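Local coordinates for protein DNA polymerase beta (PDB 4P4M) that probably works in DNA repair, including base excision repair, as a type-X DNA polymerase that adds a deoxyribonucleotide to a DNA strand and releases diphosphate, at residues A[102-107]-A[143-148]; A[149-154]-A[269-274]. All blocks are in the same frame, centred on the assembly; numbering follows the deposited sequence.

Contact 1: A[102-107]-A[143-148]. With NA (sodium ion), chain F; nucleotides of chain B.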
loop_
_atom_site.group_PDB
_atom_site.type_symbol
_atom_site.label_atom_id
_atom_site.label_comp_id
_atom_site.label_asym_id
_atom_site.label_seq_id
_atom_site.Cartn_x
_atom_site.Cartn_y
_atom_site.Cartn_z
ATOM N N THR A 102 -13.427 -11.964 -11.156
ATOM C CA THR A 102 -12.751 -10.784 -10.630
ATOM C C THR A 102 -12.663 -10.816 -9.107
ATOM O O THR A 102 -12.173 -9.877 -8.495
ATOM C CB THR A 102 -13.415 -9.461 -11.081
ATOM O OG1 THR A 102 -14.782 -9.430 -10.651
ATOM C CG2 THR A 102 -13.347 -9.314 -12.599
ATOM N N GLN A 103 -13.141 -11.889 -8.486
ATOM C CA GLN A 103 -12.946 -12.044 -7.046
ATOM C C GLN A 103 -11.491 -12.399 -6.737
ATOM O O GLN A 103 -11.011 -12.161 -5.628
ATOM C CB GLN A 103 -13.873 -13.117 -6.469
ATOM C CG GLN A 103 -15.346 -12.762 -6.483
ATOM C CD GLN A 103 -16.196 -13.816 -5.794
ATOM O OE1 GLN A 103 -16.682 -13.609 -4.682
ATOM N NE2 GLN A 103 -16.374 -14.957 -6.451
ATOM N N VAL A 104 -10.794 -12.967 -7.720
ATOM C CA VAL A 104 -9.390 -13.343 -7.542
ATOM C C VAL A 104 -8.439 -12.154 -7.698
ATOM O O VAL A 104 -8.530 -11.414 -8.663
ATOM C CB VAL A 104 -8.961 -14.425 -8.533
ATOM C CG1 VAL A 104 -7.534 -14.878 -8.223
ATOM C CG2 VAL A 104 -9.928 -15.594 -8.490
ATOM N N HIS A 105 -7.520 -11.992 -6.749
ATOM C CA HIS A 105 -6.520 -10.922 -6.768
ATOM C C HIS A 105 -5.683 -10.984 -8.046
ATOM O O HIS A 105 -5.094 -12.034 -8.351
ATOM C CB HIS A 105 -5.615 -11.069 -5.531
ATOM C CG HIS A 105 -4.787 -9.860 -5.219
ATOM N ND1 HIS A 105 -4.944 -8.883 -4.292
ATOM C CD2 HIS A 105 -3.607 -9.573 -5.872
ATOM C CE1 HIS A 105 -3.880 -8.024 -4.419
ATOM N NE2 HIS A 105 -3.088 -8.463 -5.382
ATOM N N GLY A 106 -5.620 -9.878 -8.785
ATOM C CA GLY A 106 -4.860 -9.824 -10.022
ATOM C C GLY A 106 -5.706 -9.961 -11.282
ATOM O O GLY A 106 -5.222 -9.737 -12.398
ATOM N N PHE A 107 -6.969 -10.338 -11.119
ATOM C CA PHE A 107 -7.864 -10.468 -12.269
ATOM C C PHE A 107 -8.872 -9.334 -12.296
ATOM O O PHE A 107 -9.666 -9.191 -11.385
ATOM C CB PHE A 107 -8.586 -11.824 -12.260
ATOM C CG PHE A 107 -7.683 -12.986 -12.528
ATOM C CD1 PHE A 107 -6.925 -13.542 -11.510
ATOM C CD2 PHE A 107 -7.574 -13.517 -13.804
ATOM C CE1 PHE A 107 -6.079 -14.611 -11.761
ATOM C CE2 PHE A 107 -6.735 -14.585 -14.057
ATOM C CZ PHE A 107 -5.987 -15.132 -13.035
ATOM N N VAL A 143 -0.099 -15.872 -7.650
ATOM C CA VAL A 143 -0.142 -15.719 -6.198
ATOM C C VAL A 143 -1.579 -15.543 -5.713
ATOM O O VAL A 143 -1.976 -16.117 -4.697
ATOM C CB VAL A 143 0.746 -14.536 -5.715
ATOM C CG1 VAL A 143 0.527 -14.272 -4.235
ATOM C CG2 VAL A 143 2.212 -14.827 -6.008
ATOM N N GLY A 144 -2.370 -14.763 -6.443
ATOM C CA GLY A 144 -3.764 -14.565 -6.074
ATOM C C GLY A 144 -4.549 -15.866 -6.062
ATOM O O GLY A 144 -5.436 -16.087 -5.228
ATOM N N ILE A 145 -4.217 -16.742 -7.004
ATOM C CA ILE A 145 -4.855 -18.044 -7.092
ATOM C C ILE A 145 -4.399 -18.979 -5.974
ATOM O O ILE A 145 -5.221 -19.579 -5.276
ATOM C CB ILE A 145 -4.572 -18.686 -8.459
ATOM C CG1 ILE A 145 -5.333 -17.930 -9.553
ATOM C CG2 ILE A 145 -4.923 -20.174 -8.430
ATOM C CD1 ILE A 145 -4.818 -18.192 -10.967
ATOM N N LYS A 146 -3.089 -19.092 -5.797
ATOM C CA LYS A 146 -2.532 -19.989 -4.783
ATOM C C LYS A 146 -2.990 -19.649 -3.363
ATOM O O LYS A 146 -3.217 -20.550 -2.541
ATOM C CB LYS A 146 -0.999 -19.988 -4.850
ATOM C CG LYS A 146 -0.351 -20.820 -3.750
ATOM C CD LYS A 146 1.160 -20.905 -3.901
ATOM C CE LYS A 146 1.755 -21.827 -2.841
ATOM N NZ LYS A 146 3.234 -21.940 -2.972
ATOM N N TYR A 147 -3.124 -18.353 -3.077
ATOM C CA TYR A 147 -3.505 -17.880 -1.742
ATOM C C TYR A 147 -4.965 -17.420 -1.649
ATOM O O TYR A 147 -5.318 -16.632 -0.771
ATOM C CB TYR A 147 -2.562 -16.745 -1.289
ATOM C CG TYR A 147 -1.161 -17.232 -0.963
ATOM C CD1 TYR A 147 -0.171 -17.290 -1.944
ATOM C CD2 TYR A 147 -0.836 -17.656 0.322
ATOM C CE1 TYR A 147 1.118 -17.748 -1.647
ATOM C CE2 TYR A 147 0.454 -18.112 0.627
ATOM C CZ TYR A 147 1.415 -18.159 -0.365
ATOM O OH TYR A 147 2.684 -18.613 -0.061
ATOM N N PHE A 148 -5.813 -17.930 -2.541
ATOM C CA PHE A 148 -7.228 -17.542 -2.563
ATOM C C PHE A 148 -7.916 -17.678 -1.202
ATOM O O PHE A 148 -8.592 -16.752 -0.764
ATOM C CB PHE A 148 -8.005 -18.319 -3.638
ATOM C CG PHE A 148 -9.448 -17.877 -3.785
ATOM C CD1 PHE A 148 -9.769 -16.715 -4.470
ATOM C CD2 PHE A 148 -10.476 -18.626 -3.231
ATOM C CE1 PHE A 148 -11.093 -16.305 -4.594
ATOM C CE2 PHE A 148 -11.801 -18.226 -3.360
ATOM C CZ PHE A 148 -12.107 -17.063 -4.036
HETATM NA NA NA F . -9.707 -8.980 -8.749
ATOM P P DT B 4 -7.307 -6.529 -9.206
ATOM O OP1 DT B 4 -7.360 -7.853 -8.561
ATOM O OP2 DT B 4 -8.537 -5.799 -9.578
ATOM O "O5'" DT B 4 -6.439 -5.612 -8.224
ATOM C "C5'" DT B 4 -5.110 -6.012 -7.928
ATOM C "C4'" DT B 4 -4.380 -4.938 -7.140
ATOM O "O4'" DT B 4 -4.209 -3.742 -7.950
ATOM C "C3'" DT B 4 -5.083 -4.519 -5.858
ATOM O "O3'" DT B 4 -4.152 -4.772 -4.841
ATOM C "C2'" DT B 4 -5.394 -3.030 -6.036
ATOM C "C1'" DT B 4 -4.442 -2.597 -7.152
ATOM N N1 DT B 4 -4.979 -1.474 -7.996
ATOM C C2 DT B 4 -4.241 -0.312 -8.124
ATOM O O2 DT B 4 -3.164 -0.139 -7.589
ATOM N N3 DT B 4 -4.812 0.653 -8.907
ATOM C C4 DT B 4 -6.022 0.588 -9.559
ATOM O O4 DT B 4 -6.438 1.528 -10.232
ATOM C C5 DT B 4 -6.748 -0.652 -9.392
ATOM C C7 DT B 4 -8.083 -0.843 -10.058
ATOM C C6 DT B 4 -6.200 -1.608 -8.630
ATOM P P DG B 3 -7.627 -6.288 -15.944
ATOM O OP1 DG B 3 -7.656 -7.753 -16.110
ATOM O OP2 DG B 3 -8.840 -5.475 -16.166
ATOM O "O5'" DG B 3 -7.096 -5.970 -14.464
ATOM C "C5'" DG B 3 -5.942 -6.648 -13.977
ATOM C "C4'" DG B 3 -5.471 -6.025 -12.670
ATOM O "O4'" DG B 3 -4.857 -4.733 -12.943
ATOM C "C3'" DG B 3 -6.568 -5.772 -11.634
ATOM O "O3'" DG B 3 -6.387 -6.661 -10.514
ATOM C "C2'" DG B 3 -6.411 -4.295 -11.257
ATOM C "C1'" DG B 3 -5.016 -3.951 -11.779
ATOM N N9 DG B 3 -4.838 -2.523 -12.067
ATOM C C8 DG B 3 -5.664 -1.681 -12.782
ATOM N N7 DG B 3 -5.227 -0.445 -12.854
ATOM C C5 DG B 3 -4.038 -0.470 -12.139
ATOM C C6 DG B 3 -3.123 0.574 -11.863
ATOM O O6 DG B 3 -3.207 1.756 -12.216
ATOM N N1 DG B 3 -2.040 0.131 -11.096
ATOM C C2 DG B 3 -1.874 -1.167 -10.656
ATOM N N2 DG B 3 -0.773 -1.415 -9.934
ATOM N N3 DG B 3 -2.729 -2.160 -10.910
ATOM C C4 DG B 3 -3.785 -1.735 -11.648
HETATM O O HOH W 1 -7.121 -13.948 -4.680
HETATM O O HOH W 2 -9.684 -8.889 -6.331
HETATM O O HOH W 3 -10.910 -6.872 -8.720
#
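A DNA phosphate, a sodium ion and a helix end meet on the hairpin 102-107. On the DNA side, the backbone binds. The carbonyls of T102, V104 and F107 converge on the sodium, whose six ligands are completed by OP1 of DT4 of chain B and two waters, one donating a hydrogen bond to OP2 of the same phosphate. G106 N donates a hydrogen bond to OP1 of DT4 of chain B (2.7 Å), which amide and ion therefore share. A type II turn from V104 to F107, closed by F107 N to V104 O (3.1 Å), presents these groups, with G106 at positive phi (101°). C5' of DT4 of chain B lies over one face of the H105 ring, offset toward its rim, and CE1 comes nearest to O3' of that nucleotide.

On the helix side, polar contact is indirect: water 1 accepts from H105 N (2.9 Å) and donates to G144 O (2.8 Å). The backbones come close at G144, whose lack of a side chain lets its CA approach H105 O to 3.7 Å, a carbonyl buried without a polar partner.

The remaining contacts are apolar. V104 spans the junction of helices 139-146 and 148-151: CG1, anti to the backbone N, rests on the G144 carbonyl group and I145 CG1 (4.0 Å), while CG2 meets F148 CE1 (4.1 Å), the two side chains crossing at about a right angle. I145 CD1 touches the CZ/CE1 corner of the F107 ring obliquely.

Set between helices 93-101 and 109-119, the loop is consistent with the helix-hairpin-helix motif of the fingers. Helix 139-146 packs against it through G144 and I145, Q141 NE2 hydrogen-bonding to G106 O; helix 124-130 closes the apolar side through V124, L127 and L128, while M245 of strand 243-248 touches H105.

Contact 2: A[149-154]-A[269-274]. With nucleotides of chain B.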
loop_
_atom_site.group_PDB
_atom_site.type_symbol
_atom_site.label_atom_id
_atom_site.label_comp_id
_atom_site.label_asym_id
_atom_site.label_seq_id
_atom_site.Cartn_x
_atom_site.Cartn_y
_atom_site.Cartn_z
ATOM N N TYR A 149 -7.750 -18.816 -0.529
ATOM C CA TYR A 149 -8.376 -18.985 0.787
ATOM C C TYR A 149 -7.876 -17.933 1.796
ATOM O O TYR A 149 -8.683 -17.215 2.408
ATOM C CB TYR A 149 -8.216 -20.427 1.335
ATOM C CG TYR A 149 -8.445 -20.502 2.831
ATOM C CD1 TYR A 149 -9.730 -20.604 3.366
ATOM C CD2 TYR A 149 -7.372 -20.427 3.709
ATOM C CE1 TYR A 149 -9.928 -20.643 4.753
ATOM C CE2 TYR A 149 -7.555 -20.461 5.069
ATOM C CZ TYR A 149 -8.828 -20.561 5.589
ATOM O OH TYR A 149 -8.964 -20.587 6.955
ATOM N N ASP A 150 -6.554 -17.826 1.955
ATOM C CA ASP A 150 -5.971 -16.874 2.914
ATOM C C ASP A 150 -6.407 -15.432 2.636
ATOM O O ASP A 150 -6.750 -14.681 3.553
ATOM C CB ASP A 150 -4.428 -16.916 2.890
ATOM C CG ASP A 150 -3.853 -18.154 3.561
ATOM O OD1 ASP A 150 -4.561 -18.784 4.376
ATOM O OD2 ASP A 150 -2.679 -18.491 3.272
ATOM N N ILE A 151 -6.375 -15.050 1.366
ATOM C CA ILE A 151 -6.640 -13.664 0.976
ATOM C C ILE A 151 -8.079 -13.228 1.294
ATOM O O ILE A 151 -8.330 -12.059 1.569
ATOM C CB ILE A 151 -6.287 -13.417 -0.512
ATOM C CG1 ILE A 151 -4.763 -13.401 -0.700
ATOM C CG2 ILE A 151 -6.891 -12.093 -1.011
ATOM C CD1 ILE A 151 -4.325 -13.445 -2.152
ATOM N N ASN A 152 -9.019 -14.168 1.286
ATOM C CA ASN A 152 -10.403 -13.828 1.609
ATOM C C ASN A 152 -10.728 -13.826 3.107
ATOM O O ASN A 152 -11.879 -13.624 3.488
ATOM C CB ASN A 152 -11.372 -14.752 0.868
ATOM C CG ASN A 152 -11.329 -14.552 -0.626
ATOM O OD1 ASN A 152 -11.011 -13.466 -1.111
ATOM N ND2 ASN A 152 -11.647 -15.603 -1.368
ATOM N N GLU A 153 -9.728 -14.057 3.955
ATOM C CA GLU A 153 -9.955 -14.038 5.407
ATOM C C GLU A 153 -9.496 -12.686 5.985
ATOM O O GLU A 153 -8.457 -12.181 5.603
ATOM C CB GLU A 153 -9.200 -15.190 6.073
ATOM C CG GLU A 153 -9.681 -16.579 5.618
ATOM C CD GLU A 153 -11.098 -16.874 6.078
ATOM O OE1 GLU A 153 -11.364 -16.697 7.282
ATOM O OE2 GLU A 153 -11.947 -17.269 5.242
ATOM N N LYS A 154 -10.280 -12.092 6.882
ATOM C CA LYS A 154 -9.882 -10.816 7.468
ATOM C C LYS A 154 -8.934 -11.008 8.652
ATOM O O LYS A 154 -8.944 -12.045 9.309
ATOM C CB LYS A 154 -11.104 -9.964 7.844
ATOM C CG LYS A 154 -12.260 -10.713 8.507
ATOM C CD LYS A 154 -13.542 -9.874 8.454
ATOM C CE LYS A 154 -14.737 -10.578 9.081
ATOM N NZ LYS A 154 -14.632 -10.695 10.559
ATOM N N ALA A 269 -1.170 -16.870 6.018
ATOM C CA ALA A 269 -0.444 -15.840 5.280
ATOM C C ALA A 269 -1.364 -14.637 5.010
ATOM O O ALA A 269 -2.547 -14.814 4.710
ATOM C CB ALA A 269 0.127 -16.414 3.975
ATOM N N ARG A 270 -0.821 -13.424 5.117
ATOM C CA ARG A 270 -1.600 -12.191 4.957
ATOM C C ARG A 270 -1.026 -11.323 3.843
ATOM O O ARG A 270 0.179 -11.357 3.581
ATOM C CB ARG A 270 -1.571 -11.350 6.250
ATOM C CG ARG A 270 -1.945 -12.094 7.537
ATOM C CD ARG A 270 -3.353 -12.719 7.437
ATOM N NE ARG A 270 -3.908 -13.064 8.757
ATOM C CZ ARG A 270 -5.183 -13.395 8.947
ATOM N NH1 ARG A 270 -6.010 -13.429 7.904
ATOM N NH2 ARG A 270 -5.643 -13.676 10.164
ATOM N N ARG A 271 -1.879 -10.512 3.216
ATOM C CA ARG A 271 -1.398 -9.503 2.277
ATOM C C ARG A 271 -0.662 -8.389 3.018
ATOM O O ARG A 271 -1.219 -7.753 3.916
ATOM C CB ARG A 271 -2.541 -8.924 1.432
ATOM C CG ARG A 271 -3.079 -9.930 0.428
ATOM C CD ARG A 271 -4.065 -9.288 -0.557
ATOM N NE ARG A 271 -5.232 -8.710 0.110
ATOM C CZ ARG A 271 -5.493 -7.403 0.166
ATOM N NH1 ARG A 271 -4.679 -6.523 -0.407
ATOM N NH2 ARG A 271 -6.572 -6.970 0.795
ATOM N N VAL A 272 0.598 -8.186 2.640
ATOM C CA VAL A 272 1.440 -7.168 3.249
ATOM C C VAL A 272 1.902 -6.192 2.167
ATOM O O VAL A 272 2.482 -6.604 1.167
ATOM C CB VAL A 272 2.654 -7.803 3.987
ATOM C CG1 VAL A 272 3.608 -6.708 4.530
ATOM C CG2 VAL A 272 2.173 -8.721 5.127
ATOM N N ASP A 273 1.617 -4.902 2.368
ATOM C CA ASP A 273 2.045 -3.842 1.449
ATOM C C ASP A 273 3.033 -2.927 2.175
ATOM O O ASP A 273 2.734 -2.448 3.268
ATOM C CB ASP A 273 0.830 -3.000 0.989
ATOM C CG ASP A 273 -0.121 -3.766 0.074
ATOM O OD1 ASP A 273 0.197 -4.897 -0.362
ATOM O OD2 ASP A 273 -1.198 -3.211 -0.232
ATOM N N ILE A 274 4.213 -2.694 1.593
ATOM C CA ILE A 274 5.192 -1.784 2.213
ATOM C C ILE A 274 5.504 -0.623 1.256
ATOM O O ILE A 274 5.807 -0.864 0.091
ATOM C CB ILE A 274 6.512 -2.534 2.570
ATOM C CG1 ILE A 274 6.218 -3.800 3.388
ATOM C CG2 ILE A 274 7.517 -1.592 3.289
ATOM C CD1 ILE A 274 7.410 -4.772 3.528
ATOM P P DA B 5 -4.415 -4.268 -3.340
ATOM O OP1 DA B 5 -3.793 -5.246 -2.422
ATOM O OP2 DA B 5 -5.852 -3.968 -3.201
ATOM O "O5'" DA B 5 -3.555 -2.936 -3.250
ATOM C "C5'" DA B 5 -3.546 -2.134 -2.111
ATOM C "C4'" DA B 5 -2.524 -1.034 -2.297
ATOM O "O4'" DA B 5 -2.779 -0.326 -3.541
ATOM C "C3'" DA B 5 -2.619 0.023 -1.206
ATOM O "O3'" DA B 5 -1.377 0.738 -1.105
ATOM C "C2'" DA B 5 -3.771 0.860 -1.766
ATOM C "C1'" DA B 5 -3.341 0.946 -3.225
ATOM N N9 DA B 5 -4.366 1.298 -4.221
ATOM C C8 DA B 5 -5.332 0.504 -4.775
ATOM N N7 DA B 5 -6.074 1.114 -5.678
ATOM C C5 DA B 5 -5.558 2.401 -5.727
ATOM C C6 DA B 5 -5.897 3.551 -6.482
ATOM N N6 DA B 5 -6.894 3.597 -7.378
ATOM N N1 DA B 5 -5.167 4.673 -6.278
ATOM C C2 DA B 5 -4.171 4.631 -5.385
ATOM N N3 DA B 5 -3.765 3.615 -4.619
ATOM C C4 DA B 5 -4.502 2.521 -4.838
HETATM O O HOH W 4 -5.531 -12.845 5.036
HETATM O O HOH W 5 -6.876 -9.924 1.658
#
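I151 and R271 cross at about a right angle. I151 CG1 lies 4.0 Å from R271 CG, and I151 CG2 rests against R271 CD and NE, where the aliphatic stem meets the guanidinium, approaching the latter obliquely. The R271 chain bends at chi3 (-60°), turning its guanidinium past the isoleucine. Water 5, in the guanidinium plane, accepts from R271 NE (2.6 Å) and donates to I151 O, which ties the group's rotation to the helix end. OP1 of DA5 of chain B lies at the guanidinium edge, near its plane, 2.5 Å from R271 NH1.

R270 starts out in the other direction. Its CB points away from 149-154, but a bend at chi2 (-57°) brings NH1 back close to the carbonyl oxygens of E153 and K154, met obliquely. Water 4, again in the guanidinium plane, accepts from R270 NH1 (3.0 Å) and donates to D150 O and E153 O; R270 NE is held by a salt bridge to E159. The CB of D150 points toward 269-274 and rests against A269 O (3.4 Å), with OD2 beside A269 CB.

Strand 270-277, interior to the palm sheet, carries part of the type-X polymerase active site: D196, a magnesium ligand, forms a weak, long ion pair with R271, and D273 is consistent with the third carboxylate of the family's aspartate trio.

Followed from the N terminus, the chain makes the hairpin 102-107, runs through about 35 largely helical residues and returns at 143-148, where contact 1 closes a loop within the fingers. Contact 2 opens at once, on the short helix that follows, and closes only after 114 further residues that include much of the palm, ending on strand 270-277. The two loops therefore lie in series, neither nested nor crossed. They nevertheless touch in space: I151 CD1 packs on G144 CA, H105 ND1 on R271 CD, and Y147 CE2 on A269 CB. The consecutive helices 139-146 and 148-151 thus join the DNA-binding hairpin to the catalytic sheet.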